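Local coordinates for protein CdnC (Chryseobacterium gregarium DSM 19109, PDB 7MGV) that probably uses ATP to install single and bicyclic omega-ester macrocycles in a ribosomally made, multicore graspetide precursor peptide, as an ATP-grasp ligase, at residues Gln151-Pro163 with Glu307-Gly319. Residues are numbered along the deposited sequence; the frame is centred on the assembly and turned at random.
Sequences QLKIADKIGFKIP and EDEYYFIEINAAG
F312 carries its ring from strand 310-316 onto helix 151-158, and the A155 methyl makes a CH-pi contact over one face, CB 3.9 Å from the ring centroid and 22° off the normal. L152 CD2 comes in at the ring's edge. The ring reaches the helix because its CG stands anti to the backbone N (chi1 176°), and the opposite face is backed by the strand's own E314 N. F160, which follows G159, where the chain leaves the helix with positive phi, sets its ring obliquely to F312, planes at 43°.

At one end of the contact Q151 reaches the strand with an extended chain, and its OE1 takes the backbone N-H of I315 at 3.0 Å. The bond is nearly straight at hydrogen, but the donor stands above the amide plane. Q151 NE2 is held by L145 O, so both ends of this buried amide are fixed. At the other end F312 N donates to K161 O (2.9 Å), and a water joins K161 N to Y310 O. The backbone N of P163 lies at the edge of the Y311 ring, while P163 CG touches I313 CD1.

The contact thus ties helix and following turn, as far as P163 beside the bound ADP, to the outermost strand of an antiparallel sheet, hydrogen-bonded to strand 297-304; helix 280-293 packs on F160 and F312, and W73 of the second subunit on L152.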
loop_
_atom_site.group_PDB
_atom_site.type_symbol
_atom_site.label_atom_id
_atom_site.label_comp_id
_atom_site.label_asym_id
_atom_site.label_seq_id
_atom_site.Cartn_x
_atom_site.Cartn_y
_atom_site.Cartn_z
ATOM N N GLN A 151 -12.300 -7.257 -2.364
ATOM C CA GLN A 151 -13.334 -7.448 -1.351
ATOM C C GLN A 151 -14.529 -8.192 -1.930
ATOM O O GLN A 151 -15.000 -9.180 -1.356
ATOM C CB GLN A 151 -13.784 -6.102 -0.781
ATOM C CG GLN A 151 -12.751 -5.374 0.048
ATOM C CD GLN A 151 -13.239 -4.009 0.490
ATOM O OE1 GLN A 151 -14.444 -3.773 0.598
ATOM N NE2 GLN A 151 -12.306 -3.100 0.744
ATOM N N LEU A 152 -15.027 -7.730 -3.081
ATOM C CA LEU A 152 -16.192 -8.368 -3.685
ATOM C C LEU A 152 -15.885 -9.799 -4.112
ATOM O O LEU A 152 -16.694 -10.707 -3.885
ATOM C CB LEU A 152 -16.688 -7.539 -4.868
ATOM C CG LEU A 152 -17.289 -6.183 -4.485
ATOM C CD1 LEU A 152 -17.681 -5.380 -5.717
ATOM C CD2 LEU A 152 -18.484 -6.373 -3.562
ATOM N N LYS A 153 -14.714 -10.027 -4.714
ATOM C CA LYS A 153 -14.359 -11.374 -5.156
ATOM C C LYS A 153 -14.242 -12.334 -3.975
ATOM O O LYS A 153 -14.760 -13.458 -4.017
ATOM C CB LYS A 153 -13.057 -11.335 -5.958
ATOM C CG LYS A 153 -13.219 -10.750 -7.352
ATOM C CD LYS A 153 -11.889 -10.626 -8.077
ATOM C CE LYS A 153 -12.091 -10.160 -9.512
ATOM N NZ LYS A 153 -10.801 -9.926 -10.217
ATOM N N ILE A 154 -13.575 -11.903 -2.903
ATOM C CA ILE A 154 -13.412 -12.754 -1.729
ATOM C C ILE A 154 -14.759 -13.027 -1.074
ATOM O O ILE A 154 -15.051 -14.164 -0.684
ATOM C CB ILE A 154 -12.417 -12.113 -0.744
ATOM C CG1 ILE A 154 -10.986 -12.234 -1.278
ATOM C CG2 ILE A 154 -12.524 -12.755 0.630
ATOM C CD1 ILE A 154 -9.930 -11.754 -0.306
ATOM N N ALA A 155 -15.606 -12.000 -0.951
ATOM C CA ALA A 155 -16.920 -12.201 -0.352
ATOM C C ALA A 155 -17.756 -13.171 -1.176
ATOM O O ALA A 155 -18.477 -14.008 -0.621
ATOM C CB ALA A 155 -17.639 -10.861 -0.198
ATOM N N ASP A 156 -17.668 -13.081 -2.504
ATOM C CA ASP A 156 -18.371 -14.040 -3.349
ATOM C C ASP A 156 -17.829 -15.451 -3.146
ATOM O O ASP A 156 -18.596 -16.419 -3.110
ATOM C CB ASP A 156 -18.263 -13.628 -4.817
ATOM C CG ASP A 156 -18.848 -14.665 -5.756
ATOM O OD1 ASP A 156 -20.043 -14.994 -5.609
ATOM O OD2 ASP A 156 -18.110 -15.153 -6.638
ATOM N N LYS A 157 -16.507 -15.586 -3.004
ATOM C CA LYS A 157 -15.918 -16.907 -2.798
ATOM C C LYS A 157 -16.354 -17.513 -1.469
ATOM O O LYS A 157 -16.579 -18.725 -1.378
ATOM C CB LYS A 157 -14.395 -16.823 -2.867
ATOM C CG LYS A 157 -13.828 -16.961 -4.265
ATOM C CD LYS A 157 -12.311 -16.960 -4.232
ATOM C CE LYS A 157 -11.726 -17.012 -5.630
ATOM N NZ LYS A 157 -10.255 -16.797 -5.612
ATOM N N ILE A 158 -16.472 -16.687 -0.427
ATOM C CA ILE A 158 -16.858 -17.190 0.890
ATOM C C ILE A 158 -18.294 -17.701 0.880
ATOM O O ILE A 158 -18.646 -18.606 1.647
ATOM C CB ILE A 158 -16.655 -16.088 1.946
ATOM C CG1 ILE A 158 -15.180 -15.707 2.034
ATOM C CG2 ILE A 158 -17.155 -16.529 3.314
ATOM C CD1 ILE A 158 -14.944 -14.431 2.779
ATOM N N GLY A 159 -19.136 -17.156 0.009
ATOM C CA GLY A 159 -20.548 -17.492 -0.020
ATOM C C GLY A 159 -21.467 -16.306 0.157
ATOM O O GLY A 159 -22.692 -16.476 0.081
ATOM N N PHE A 160 -20.934 -15.110 0.396
ATOM C CA PHE A 160 -21.764 -13.918 0.451
ATOM C C PHE A 160 -22.450 -13.699 -0.889
ATOM O O PHE A 160 -21.870 -13.949 -1.951
ATOM C CB PHE A 160 -20.922 -12.685 0.786
ATOM C CG PHE A 160 -20.520 -12.582 2.230
ATOM C CD1 PHE A 160 -21.430 -12.178 3.194
ATOM C CD2 PHE A 160 -19.219 -12.858 2.617
ATOM C CE1 PHE A 160 -21.053 -12.070 4.522
ATOM C CE2 PHE A 160 -18.836 -12.752 3.942
ATOM C CZ PHE A 160 -19.753 -12.356 4.895
ATOM N N LYS A 161 -23.693 -13.236 -0.836
ATOM C CA LYS A 161 -24.330 -12.690 -2.023
ATOM C C LYS A 161 -23.891 -11.242 -2.193
ATOM O O LYS A 161 -23.947 -10.460 -1.239
ATOM C CB LYS A 161 -25.851 -12.787 -1.917
ATOM C CG LYS A 161 -26.352 -14.199 -1.681
ATOM C CD LYS A 161 -25.882 -15.135 -2.788
ATOM C CE LYS A 161 -25.492 -16.498 -2.237
ATOM N NZ LYS A 161 -26.595 -17.092 -1.439
ATOM N N ILE A 162 -23.431 -10.899 -3.392
ATOM C CA ILE A 162 -22.999 -9.536 -3.681
ATOM C C ILE A 162 -23.837 -9.017 -4.844
ATOM O O ILE A 162 -24.350 -9.820 -5.638
ATOM C CB ILE A 162 -21.497 -9.485 -3.996
ATOM C CG1 ILE A 162 -21.192 -10.228 -5.303
ATOM C CG2 ILE A 162 -20.675 -10.051 -2.841
ATOM C CD1 ILE A 162 -19.823 -9.915 -5.868
ATOM N N PRO A 163 -24.024 -7.706 -4.977
ATOM C CA PRO A 163 -24.791 -7.198 -6.116
ATOM C C PRO A 163 -24.044 -7.428 -7.418
ATOM O O PRO A 163 -22.817 -7.556 -7.445
ATOM C CB PRO A 163 -24.932 -5.699 -5.821
ATOM C CG PRO A 163 -24.511 -5.523 -4.397
ATOM C CD PRO A 163 -23.545 -6.618 -4.109
ATOM N N GLU A 307 -36.752 -9.404 -0.209
ATOM C CA GLU A 307 -36.792 -10.860 -0.167
ATOM C C GLU A 307 -35.929 -11.441 0.947
ATOM O O GLU A 307 -35.687 -12.652 0.955
ATOM C CB GLU A 307 -36.362 -11.439 -1.518
ATOM C CG GLU A 307 -37.259 -11.038 -2.681
ATOM C CD GLU A 307 -36.848 -9.721 -3.315
ATOM O OE1 GLU A 307 -36.010 -9.008 -2.725
ATOM O OE2 GLU A 307 -37.365 -9.399 -4.405
ATOM N N ASP A 308 -35.459 -10.597 1.868
ATOM C CA ASP A 308 -34.751 -11.025 3.077
ATOM C C ASP A 308 -33.458 -11.773 2.763
ATOM O O ASP A 308 -33.044 -12.658 3.516
ATOM C CB ASP A 308 -35.653 -11.875 3.977
ATOM C CG ASP A 308 -36.530 -11.031 4.885
ATOM O OD1 ASP A 308 -35.982 -10.250 5.692
ATOM O OD2 ASP A 308 -37.770 -11.147 4.790
ATOM N N GLU A 309 -32.801 -11.429 1.659
ATOM C CA GLU A 309 -31.471 -11.944 1.370
ATOM C C GLU A 309 -30.434 -10.883 1.712
ATOM O O GLU A 309 -30.670 -9.684 1.534
ATOM C CB GLU A 309 -31.333 -12.371 -0.094
ATOM C CG GLU A 309 -32.197 -11.601 -1.072
ATOM C CD GLU A 309 -32.219 -12.238 -2.448
ATOM O OE1 GLU A 309 -32.929 -11.719 -3.335
ATOM O OE2 GLU A 309 -31.526 -13.260 -2.640
ATOM N N TYR A 310 -29.287 -11.332 2.209
ATOM C CA TYR A 310 -28.252 -10.451 2.731
ATOM C C TYR A 310 -27.207 -10.202 1.651
ATOM O O TYR A 310 -26.644 -11.151 1.095
ATOM C CB TYR A 310 -27.611 -11.059 3.979
ATOM C CG TYR A 310 -28.508 -11.030 5.199
ATOM C CD1 TYR A 310 -29.664 -11.800 5.257
ATOM C CD2 TYR A 310 -28.199 -10.233 6.293
ATOM C CE1 TYR A 310 -30.487 -11.772 6.367
ATOM C CE2 TYR A 310 -29.016 -10.202 7.409
ATOM C CZ TYR A 310 -30.159 -10.973 7.440
ATOM O OH TYR A 310 -30.971 -10.941 8.549
ATOM N N TYR A 311 -26.949 -8.927 1.359
ATOM C CA TYR A 311 -25.998 -8.519 0.336
ATOM C C TYR A 311 -24.818 -7.828 1.005
ATOM O O TYR A 311 -24.998 -6.826 1.709
ATOM C CB TYR A 311 -26.650 -7.579 -0.678
ATOM C CG TYR A 311 -27.531 -8.264 -1.698
ATOM C CD1 TYR A 311 -28.830 -8.640 -1.383
ATOM C CD2 TYR A 311 -27.067 -8.522 -2.981
ATOM C CE1 TYR A 311 -29.640 -9.261 -2.314
ATOM C CE2 TYR A 311 -27.870 -9.142 -3.920
ATOM C CZ TYR A 311 -29.156 -9.509 -3.580
ATOM O OH TYR A 311 -29.958 -10.126 -4.510
ATOM N N PHE A 312 -23.625 -8.375 0.790
ATOM C CA PHE A 312 -22.391 -7.714 1.185
ATOM C C PHE A 312 -22.130 -6.534 0.259
ATOM O O PHE A 312 -22.314 -6.633 -0.959
ATOM C CB PHE A 312 -21.236 -8.719 1.126
ATOM C CG PHE A 312 -19.883 -8.134 1.420
ATOM C CD1 PHE A 312 -19.098 -7.615 0.401
ATOM C CD2 PHE A 312 -19.381 -8.135 2.710
ATOM C CE1 PHE A 312 -17.849 -7.087 0.669
ATOM C CE2 PHE A 312 -18.132 -7.609 2.983
ATOM C CZ PHE A 312 -17.364 -7.086 1.961
ATOM N N ILE A 313 -21.704 -5.407 0.827
ATOM C CA ILE A 313 -21.419 -4.202 0.063
ATOM C C ILE A 313 -19.928 -3.884 0.063
ATOM O O ILE A 313 -19.318 -3.735 -0.996
ATOM C CB ILE A 313 -22.243 -3.006 0.593
ATOM C CG1 ILE A 313 -23.735 -3.349 0.583
ATOM C CG2 ILE A 313 -21.972 -1.760 -0.235
ATOM C CD1 ILE A 313 -24.254 -3.786 -0.773
ATOM N N GLU A 314 -19.325 -3.791 1.245
ATOM C CA GLU A 314 -17.892 -3.551 1.368
ATOM C C GLU A 314 -17.494 -3.732 2.825
ATOM O O GLU A 314 -18.338 -3.763 3.725
ATOM C CB GLU A 314 -17.498 -2.154 0.876
ATOM C CG GLU A 314 -17.905 -1.025 1.803
ATOM C CD GLU A 314 -17.293 0.302 1.398
ATOM O OE1 GLU A 314 -16.050 0.383 1.306
ATOM O OE2 GLU A 314 -18.055 1.265 1.166
ATOM N N ILE A 315 -16.190 -3.854 3.043
ATOM C CA ILE A 315 -15.602 -3.899 4.374
ATOM C C ILE A 315 -14.580 -2.776 4.468
ATOM O O ILE A 315 -13.739 -2.618 3.575
ATOM C CB ILE A 315 -14.956 -5.267 4.669
ATOM C CG1 ILE A 315 -14.114 -5.203 5.945
ATOM C CG2 ILE A 315 -14.115 -5.737 3.487
ATOM C CD1 ILE A 315 -13.676 -6.557 6.452
ATOM N N ASN A 316 -14.666 -1.985 5.533
ATOM C CA ASN A 316 -13.747 -0.877 5.766
ATOM C C ASN A 316 -12.827 -1.260 6.916
ATOM O O ASN A 316 -13.279 -1.414 8.057
ATOM C CB ASN A 316 -14.504 0.416 6.067
ATOM C CG ASN A 316 -13.597 1.637 6.074
ATOM O OD1 ASN A 316 -12.392 1.534 5.842
ATOM N ND2 ASN A 316 -14.177 2.802 6.337
ATOM N N ALA A 317 -11.537 -1.418 6.615
ATOM C CA ALA A 317 -10.569 -1.773 7.645
ATOM C C ALA A 317 -10.339 -0.642 8.638
ATOM O O ALA A 317 -9.881 -0.901 9.756
ATOM C CB ALA A 317 -9.243 -2.179 7.001
ATOM N N ALA A 318 -10.646 0.598 8.258
ATOM C CA ALA A 318 -10.448 1.756 9.122
ATOM C C ALA A 318 -11.764 2.437 9.480
ATOM O O ALA A 318 -11.770 3.626 9.814
ATOM C CB ALA A 318 -9.498 2.759 8.462
ATOM N N GLY A 319 -12.877 1.711 9.412
ATOM C CA GLY A 319 -14.166 2.319 9.682
ATOM C C GLY A 319 -14.291 2.758 11.132
ATOM O O GLY A 319 -13.833 2.080 12.053
HETATM O O HOH W 1 -24.793 -13.271 1.743
#